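Local coordinates for uncharacterized protein (Nocardia farcinica, PDB 3ESM) that is of unknown function but has an immunoglobulin-like fold and may bind copper, at residues Val38-Val43 and Val90-Leu95; Arg44-Glu49 and Ser64-Val69. The protein carries 2 engineered substitutions. All coordinates share one frame; numbering follows the deposited sequence.

Contact 1: residues Val38-Val43 and Val90-Leu95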
loop_
_atom_site.group_PDB
_atom_site.type_symbol
_atom_site.label_atom_id
_atom_site.label_comp_id
_atom_site.label_asym_id
_atom_site.label_seq_id
_atom_site.Cartn_x
_atom_site.Cartn_y
_atom_site.Cartn_z
ATOM N N VAL A 38 0.949 3.219 -8.160
ATOM C CA VAL A 38 1.922 3.367 -9.247
ATOM C C VAL A 38 2.475 4.761 -9.234
ATOM O O VAL A 38 1.729 5.729 -9.120
ATOM C CB VAL A 38 1.277 3.109 -10.616
ATOM C CG1 VAL A 38 2.293 3.374 -11.739
ATOM C CG2 VAL A 38 0.777 1.695 -10.690
ATOM N N THR A 39 3.799 4.867 -9.393
ATOM C CA THR A 39 4.466 6.166 -9.386
ATOM C C THR A 39 4.416 6.724 -10.799
ATOM O O THR A 39 4.794 6.028 -11.751
ATOM C CB THR A 39 5.933 5.978 -8.986
ATOM O OG1 THR A 39 6.012 5.565 -7.616
ATOM C CG2 THR A 39 6.700 7.261 -9.181
ATOM N N LEU A 40 3.917 7.966 -10.953
ATOM C CA LEU A 40 3.713 8.568 -12.271
ATOM C C LEU A 40 4.766 9.618 -12.532
ATOM O O LEU A 40 5.314 10.197 -11.614
ATOM C CB LEU A 40 2.339 9.246 -12.406
ATOM C CG LEU A 40 1.152 8.297 -12.181
ATOM C CD1 LEU A 40 -0.140 9.113 -12.083
ATOM C CD2 LEU A 40 1.067 7.305 -13.336
ATOM N N PRO A 41 5.026 9.870 -13.810
ATOM C CA PRO A 41 6.154 10.726 -14.109
ATOM C C PRO A 41 5.728 12.221 -14.065
ATOM O O PRO A 41 5.895 12.991 -15.040
ATOM C CB PRO A 41 6.575 10.265 -15.512
ATOM C CG PRO A 41 5.331 9.699 -16.132
ATOM C CD PRO A 41 4.554 9.097 -14.958
ATOM N N ASN A 42 5.155 12.614 -12.930
ATOM C CA ASN A 42 4.857 14.014 -12.690
ATOM C C ASN A 42 4.146 14.651 -13.869
ATOM O O ASN A 42 4.596 15.690 -14.371
ATOM C CB ASN A 42 6.135 14.774 -12.387
ATOM C CG ASN A 42 6.742 14.421 -11.027
ATOM O OD1 ASN A 42 7.636 15.128 -10.529
ATOM N ND2 ASN A 42 6.283 13.335 -10.433
ATOM N N VAL A 43 3.026 14.062 -14.271
ATOM C CA VAL A 43 2.258 14.487 -15.450
ATOM C C VAL A 43 1.234 15.553 -15.110
ATOM O O VAL A 43 0.754 15.623 -13.984
ATOM C CB VAL A 43 1.532 13.285 -16.119
ATOM C CG1 VAL A 43 2.559 12.303 -16.693
ATOM C CG2 VAL A 43 0.638 12.567 -15.105
ATOM N N VAL A 90 -5.055 4.059 -16.336
ATOM C CA VAL A 90 -4.978 5.482 -16.057
ATOM C C VAL A 90 -4.601 6.223 -17.346
ATOM O O VAL A 90 -3.719 5.787 -18.071
ATOM C CB VAL A 90 -3.980 5.780 -14.911
ATOM C CG1 VAL A 90 -2.535 5.352 -15.280
ATOM C CG2 VAL A 90 -4.056 7.251 -14.423
ATOM N N SER A 91 -5.280 7.327 -17.610
ATOM C CA SER A 91 -4.992 8.133 -18.789
ATOM C C SER A 91 -4.132 9.305 -18.368
ATOM O O SER A 91 -4.544 10.100 -17.530
ATOM C CB SER A 91 -6.292 8.653 -19.382
ATOM O OG SER A 91 -6.024 9.600 -20.399
ATOM N N ILE A 92 -2.937 9.414 -18.949
ATOM C CA ILE A 92 -2.007 10.433 -18.480
ATOM C C ILE A 92 -1.335 11.154 -19.634
ATOM O O ILE A 92 -1.210 10.616 -20.754
ATOM C CB ILE A 92 -0.892 9.800 -17.614
ATOM C CG1 ILE A 92 -0.075 8.782 -18.424
ATOM C CG2 ILE A 92 -1.511 9.159 -16.385
ATOM C CD1 ILE A 92 1.117 8.113 -17.672
ATOM N N GLY A 93 -0.872 12.358 -19.323
ATOM C CA GLY A 93 -0.032 13.091 -20.261
ATOM C C GLY A 93 0.259 14.467 -19.725
ATOM O O GLY A 93 -0.372 14.933 -18.764
ATOM N N PRO A 94 1.219 15.139 -20.349
ATOM C CA PRO A 94 2.038 14.588 -21.431
ATOM C C PRO A 94 3.130 13.697 -20.891
ATOM O O PRO A 94 3.675 13.989 -19.832
ATOM C CB PRO A 94 2.685 15.837 -22.041
ATOM C CG PRO A 94 2.774 16.802 -20.911
ATOM C CD PRO A 94 1.554 16.533 -20.034
ATOM N N LEU A 95 3.433 12.625 -21.624
ATOM C CA LEU A 95 4.555 11.750 -21.321
ATOM C C LEU A 95 5.857 12.465 -21.604
ATOM O O LEU A 95 5.897 13.353 -22.453
ATOM C CB LEU A 95 4.455 10.480 -22.147
ATOM C CG LEU A 95 3.236 9.616 -21.815
ATOM C CD1 LEU A 95 3.079 8.495 -22.816
ATOM C CD2 LEU A 95 3.349 9.041 -20.384
HETATM O O HOH W 1 5.835 13.341 -17.828
#

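Contact 2: residues Arg44-Glu49 and Ser64-Val69. With SO4 (sulfate ion), chain B.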
loop_
_atom_site.group_PDB
_atom_site.type_symbol
_atom_site.label_atom_id
_atom_site.label_comp_id
_atom_site.label_asym_id
_atom_site.label_seq_id
_atom_site.Cartn_x
_atom_site.Cartn_y
_atom_site.Cartn_z
ATOM N N ARG A 44 0.878 16.392 -16.078
ATOM C CA ARG A 44 -0.137 17.416 -15.813
ATOM C C ARG A 44 -1.515 16.782 -15.629
ATOM O O ARG A 44 -2.328 17.230 -14.797
ATOM C CB ARG A 44 -0.220 18.418 -16.971
ATOM C CG ARG A 44 1.044 19.109 -17.317
ATOM C CD ARG A 44 1.128 20.452 -16.604
ATOM N NE ARG A 44 0.565 20.324 -15.265
ATOM C CZ ARG A 44 0.947 21.037 -14.211
ATOM N NH1 ARG A 44 1.904 21.952 -14.330
ATOM N NH2 ARG A 44 0.369 20.822 -13.041
ATOM N N SER A 45 -1.803 15.763 -16.439
ATOM C CA SER A 45 -3.127 15.187 -16.470
ATOM C C SER A 45 -3.033 13.714 -16.094
ATOM O O SER A 45 -2.126 13.027 -16.564
ATOM C CB SER A 45 -3.721 15.299 -17.869
ATOM O OG SER A 45 -5.010 14.702 -17.890
ATOM N N ALA A 46 -3.966 13.241 -15.259
ATOM C CA ALA A 46 -4.044 11.819 -14.919
ATOM C C ALA A 46 -5.453 11.526 -14.434
ATOM O O ALA A 46 -5.909 12.119 -13.440
ATOM C CB ALA A 46 -3.045 11.482 -13.830
ATOM N N ARG A 47 -6.152 10.642 -15.140
ATOM C CA ARG A 47 -7.540 10.335 -14.840
ATOM C C ARG A 47 -7.664 8.834 -14.884
ATOM O O ARG A 47 -7.228 8.204 -15.850
ATOM C CB ARG A 47 -8.477 10.900 -15.938
ATOM C CG ARG A 47 -8.586 12.409 -16.004
ATOM C CD ARG A 47 -8.997 12.919 -17.408
ATOM N NE ARG A 47 -10.092 12.172 -18.017
ATOM C CZ ARG A 47 -11.353 12.606 -18.087
ATOM N NH1 ARG A 47 -11.680 13.792 -17.578
ATOM N NH2 ARG A 47 -12.295 11.855 -18.652
ATOM N N THR A 48 -8.286 8.254 -13.863
ATOM C CA THR A 48 -8.570 6.833 -13.873
ATOM C C THR A 48 -9.946 6.569 -14.447
ATOM O O THR A 48 -10.776 7.476 -14.600
ATOM C CB THR A 48 -8.535 6.239 -12.448
ATOM O OG1 THR A 48 -9.437 6.970 -11.598
ATOM C CG2 THR A 48 -7.116 6.329 -11.880
ATOM N N GLU A 49 -10.206 5.323 -14.796
ATOM C CA GLU A 49 -11.557 5.031 -15.208
ATOM C C GLU A 49 -12.252 4.214 -14.155
ATOM O O GLU A 49 -11.611 3.489 -13.393
ATOM C CB GLU A 49 -11.605 4.372 -16.562
ATOM C CG GLU A 49 -10.834 3.118 -16.669
ATOM C CD GLU A 49 -10.796 2.629 -18.093
ATOM O OE1 GLU A 49 -11.034 1.415 -18.313
ATOM O OE2 GLU A 49 -10.534 3.469 -18.994
ATOM N N SER A 64 0.782 20.818 -9.032
ATOM C CA SER A 64 -0.451 20.230 -9.555
ATOM C C SER A 64 -0.197 19.103 -10.544
ATOM O O SER A 64 -1.084 18.718 -11.304
ATOM C CB SER A 64 -1.339 21.303 -10.186
ATOM O OG SER A 64 -1.678 22.260 -9.186
ATOM N N GLU A 65 1.017 18.576 -10.513
ATOM C CA GLU A 65 1.321 17.407 -11.328
ATOM C C GLU A 65 0.898 16.162 -10.555
ATOM O O GLU A 65 1.034 16.105 -9.318
ATOM C CB GLU A 65 2.825 17.339 -11.614
ATOM C CG GLU A 65 3.360 18.509 -12.477
ATOM C CD GLU A 65 4.875 18.695 -12.372
ATOM O OE1 GLU A 65 5.500 18.282 -11.359
ATOM O OE2 GLU A 65 5.454 19.296 -13.310
ATOM N N ALA A 66 0.429 15.164 -11.287
ATOM C CA ALA A 66 0.133 13.865 -10.684
ATOM C C ALA A 66 1.434 13.085 -10.478
ATOM O O ALA A 66 2.127 12.781 -11.471
ATOM C CB ALA A 66 -0.767 13.069 -11.633
ATOM N N VAL A 67 1.696 12.711 -9.227
ATOM C CA VAL A 67 2.929 12.018 -8.813
ATOM C C VAL A 67 2.723 10.521 -8.580
ATOM O O VAL A 67 3.685 9.736 -8.605
ATOM C CB VAL A 67 3.593 12.654 -7.552
ATOM C CG1 VAL A 67 4.043 14.083 -7.838
ATOM C CG2 VAL A 67 2.643 12.658 -6.383
ATOM N N SER A 68 1.484 10.121 -8.307
ATOM C CA SER A 68 1.197 8.699 -8.164
ATOM C C SER A 68 -0.310 8.475 -8.220
ATOM O O SER A 68 -1.093 9.435 -8.152
ATOM C CB SER A 68 1.729 8.169 -6.838
ATOM O OG SER A 68 0.899 8.568 -5.750
ATOM N N VAL A 69 -0.696 7.219 -8.389
ATOM C CA VAL A 69 -2.130 6.869 -8.431
ATOM C C VAL A 69 -2.249 5.602 -7.624
ATOM O O VAL A 69 -1.355 4.731 -7.675
ATOM C CB VAL A 69 -2.646 6.664 -9.871
ATOM C CG1 VAL A 69 -1.729 5.721 -10.690
ATOM C CG2 VAL A 69 -4.104 6.150 -9.865
HETATM S S SO4 B . -6.709 16.151 -15.190
HETATM O O1 SO4 B . -8.091 16.232 -14.699
HETATM O O2 SO4 B . -6.049 14.935 -14.708
HETATM O O3 SO4 B . -6.773 16.185 -16.648
HETATM O O4 SO4 B . -5.929 17.266 -14.651
#

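Contact 1: residues Val38-Val43 and Val90-Leu95
Two strands from the facing sheets of an immunoglobulin-like sandwich meet here: V43 at the end of strand 33-43 packs on I92 and G93 at the end of strand 85-93. The strand axes approach to 7.4 Å at 54°, and no direct hydrogen bond joins them, so side chains fill the interface. V43 has its CG1 anti to its carbonyl carbon (chi1 -66°), and its two methyls part: CG2 meets I92 CB at 4.0 Å, whereas CG1 lies 3.7 Å from P94 O. The V43 and I92 side chains cross at about a right angle. V43 CB also sits 3.7 Å from G93 O, a backbone carbonyl. Further in, L40 CD2 approaches I92 CG2 at 4.4 Å, a looser touch; branched aliphatic residues suit this buried position between the sheets, where F103 and V20 also pack on I92. At the margin one water donates to P41 O (2.8 Å) and to P94 O (3.0 Å), bridging two backbone carbonyls that cannot bond each other. P41 centres an inverse gamma turn, and N42 and V43 together stand opposite A66 in a G1 beta bulge. Such aliphatic packing between facing sheets is typical of a beta sandwich.

Contact 2: residues Arg44-Glu49 and Ser64-Val69
R44-E49 and S64-V69 run in roughly the same direction, 31° apart from end to end, and come nearest where the R44 and E65 CA atoms lie 4.7 Å apart; no clear hydrogen bond links them. The R44 side chain leaves its CA away from S64-V69, but the chain, bent at chi2 and chi3, turns its end nearer. R44 NH2 comes 3.1 Å from S64 C, at the guanidinium edge. E65 CG lies over one face, 3.9 Å from R44 CZ and offset toward the rim, so the aliphatic part of the glutamate does the touching. R44 NH1 and E65 OE2 remain 4.5 Å apart, too far for a salt bridge, with the oxygen well out of the guanidinium plane; R44 NH2 bonds K63 O instead, and E65 OE1 takes N61 ND2. Deeper, A46 CB meets A66 CB at 3.5 Å, small methyls suiting a close approach. T48 CG2 reaches V69 CG2 at 3.6 Å as the side chains pass, running opposite ways, the threonine offering its methyl to the apolar side. A sulfate ion, probably from the crystallisation liquor, accepts bonds from S45 OG to O3 (2.6 Å) and from A46 N to O2 (2.7 Å); R60 also binds it. Strand 45-48 pairs with strand 85-93 at the edge of one sheet, while strand 66-73 lies between strands 33-43 and 54-60 in the facing one.

How the contacts relate
Both contacts bridge the same two facing sheets, and the chain passes directly from V38-V43 into R44-E49, changing sheets as it goes. Within each sheet, backbone bonds also join them: V43 O probably accepts a hydrogen bond from A66 N (2.8 Å), and S91 N probably bonds R47 O (2.8 Å). Their centres are about 6 Å apart. Contact 1 is the more buried, carried by valine, leucine and isoleucine, with a bridging water between carbonyls at its margin. Contact 2 is partly buried: alanine, valine and a threonine methyl pack inside, but its outer end is arginine, serine and glutamate. Polarity thus increases from the sandwich interior toward the loops.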